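Local coordinates for epimerase (Methylomonas sp. DH-1, PDB 7CJ7), which catalyses the manganese-dependent epimerisation of ketoses at C3, acting best on L-ribulose and also on D-ribulose, D-allulose and D-fructose, at the (2R,3R,4R,5S)-2-(hydroxymethyl)oxane-2,3,4,5-tetrol site. Residues are numbered along the deposited sequence; one frame, centred on the assembly and turned at random. Chains: chain A/B, Epimerase.

The (2R,3R,4R,5S)-2-(hydroxymethyl)oxane-2,3,4,5-tetrol site. Residues chain A 264-265; chain B 123, 128, 160-161, 167. With FZU ((2R,3R,4R,5S)-2-(hydroxymethyl)oxane-2,3,4,5-tetrol), chain C.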
# COMPACT_ATOMS: atom_id res chain seq x y z
N TRP A 264 -1.94 -4.32 -11.14
CA TRP A 264 -3.08 -5.11 -11.68
C TRP A 264 -3.83 -4.31 -12.75
O TRP A 264 -4.55 -4.94 -13.52
CB TRP A 264 -4.03 -5.50 -10.56
CG TRP A 264 -3.41 -6.14 -9.36
CD1 TRP A 264 -3.79 -5.94 -8.07
CD2 TRP A 264 -2.34 -7.11 -9.32
NE1 TRP A 264 -3.03 -6.70 -7.22
CE2 TRP A 264 -2.14 -7.44 -7.96
CE3 TRP A 264 -1.53 -7.72 -10.28
CZ2 TRP A 264 -1.17 -8.35 -7.55
CZ3 TRP A 264 -0.57 -8.63 -9.87
CH2 TRP A 264 -0.40 -8.94 -8.52
N ARG A 265 -3.70 -2.98 -12.76
CA ARG A 265 -4.57 -2.12 -13.59
C ARG A 265 -3.79 -1.47 -14.72
O ARG A 265 -2.58 -1.23 -14.59
CB ARG A 265 -5.24 -1.04 -12.74
CG ARG A 265 -6.10 -1.59 -11.62
CD ARG A 265 -7.03 -0.51 -11.10
NE ARG A 265 -6.35 0.37 -10.16
CZ ARG A 265 -6.58 1.68 -10.05
NH1 ARG A 265 -7.43 2.28 -10.86
NH2 ARG A 265 -5.93 2.37 -9.12
N ALA B 123 -5.77 -11.20 -11.57
CA ALA B 123 -6.93 -12.12 -11.51
C ALA B 123 -7.39 -12.42 -12.94
O ALA B 123 -7.38 -11.50 -13.78
CB ALA B 123 -8.04 -11.53 -10.68
N ARG B 128 -12.48 -14.11 -11.03
CA ARG B 128 -13.56 -13.13 -10.77
C ARG B 128 -14.93 -13.83 -10.80
O ARG B 128 -15.73 -13.59 -9.86
CB ARG B 128 -13.50 -12.00 -11.80
CG ARG B 128 -14.44 -10.85 -11.50
CD ARG B 128 -14.59 -9.93 -12.69
NE ARG B 128 -15.58 -8.87 -12.45
CZ ARG B 128 -15.30 -7.64 -12.06
NH1 ARG B 128 -14.05 -7.27 -11.82
NH2 ARG B 128 -16.27 -6.77 -11.91
N ASN B 160 -6.39 -8.61 -5.82
CA ASN B 160 -6.24 -8.36 -7.28
C ASN B 160 -7.64 -8.27 -7.93
O ASN B 160 -7.69 -8.12 -9.15
CB ASN B 160 -5.35 -9.41 -7.92
CG ASN B 160 -5.88 -10.82 -7.82
OD1 ASN B 160 -6.92 -11.06 -7.21
ND2 ASN B 160 -5.15 -11.77 -8.40
N ILE B 161 -8.72 -8.34 -7.16
CA ILE B 161 -10.11 -8.45 -7.72
C ILE B 161 -10.71 -7.06 -7.94
O ILE B 161 -11.21 -6.81 -9.03
CB ILE B 161 -11.02 -9.32 -6.84
CG1 ILE B 161 -10.58 -10.79 -6.87
CG2 ILE B 161 -12.47 -9.15 -7.25
CD1 ILE B 161 -10.72 -11.46 -8.21
N GLU B 167 -14.74 -0.31 -9.80
CA GLU B 167 -14.56 -1.76 -10.07
C GLU B 167 -15.46 -2.55 -9.10
O GLU B 167 -16.10 -3.50 -9.56
CB GLU B 167 -13.08 -2.15 -9.94
CG GLU B 167 -12.75 -3.47 -10.60
CD GLU B 167 -13.09 -3.53 -12.08
OE1 GLU B 167 -13.98 -4.35 -12.45
OE2 GLU B 167 -12.48 -2.79 -12.86
C1 FZU C . -10.15 -8.42 -11.90
O1 FZU C . -11.52 -8.87 -11.74
C2 FZU C . -10.01 -6.93 -12.26
O2 FZU C . -10.93 -6.11 -11.52
C3 FZU C . -10.31 -6.69 -13.74
O3 FZU C . -9.49 -7.56 -14.52
C4 FZU C . -10.06 -5.24 -14.14
O4 FZU C . -10.27 -5.09 -15.56
C5 FZU C . -8.64 -4.81 -13.74
O5 FZU C . -8.49 -3.39 -13.92
C6 FZU C . -8.32 -5.19 -12.29
O6 FZU C . -8.63 -6.55 -11.99
O HOH W 1 -6.12 -8.47 -11.30
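B:Glu167, on helix 165-175, hides more of FZU, the pyranose form of L-tagatose, than any other residue here, 30 Å². Its CG stands anti to the backbone N (chi1 -162°) and the chain then bends at chi2, which lays the methylene and carboxylate alongside the sugar: CG lies 3.3 Å from FZU O2, the anomeric hydroxyl, and CD packs near C4. The carboxylate itself engages B:Arg128, whose NH1 reaches B:Glu167 OE1 at 3.0 Å in a salt bridge. That bond is bent (135° at H), and OE1 is met from above the carboxylate plane, tilted out of the guanidinium plane. B:Arg128, from helix 125-143, is extended from CG to NE, so its tip arrives at the exocyclic end of the ketose. There NH1 donates to FZU O1, the hydroxymethyl oxygen, at 3.0 Å, nearly straight (162° at H) and in the guanidinium plane. NH1 thus serves sugar and carboxylate together, and the acid probably holds the guanidinium in position; an alanine at B:Arg128 would remove the bond to O1 and would probably leave the B:Glu167 carboxylate less firmly placed. FZU O2 donates to the backbone O of B:Ile161 at 2.6 Å, from above the carbonyl plane. On the ring-oxygen side, water 1 links FZU O6 (3.2 Å) to B:Ala123 N and B:Asn160 O. Chain A closes the other flank more loosely: A:Arg265 CG approaches FZU O5 at 3.8 Å, and the backbone O of A:Trp264 faces FZU C6. The A:Trp264 indole packs in the second shell, B:Asn160 CB lying 3.6 Å above one face. Chain B thus supplies these direct hydrogen bonds, while chain A adds van der Waals contact. Centred about 11 Å from the catalytic B:Glu152, this appears to be a secondary sugar site at the homodimer interface, outside the metal centre, perhaps occupied because this poorer substrate was supplied for crystallisation; it touches both subunits, but the structure alone shows no contribution to dimerisation or turnover.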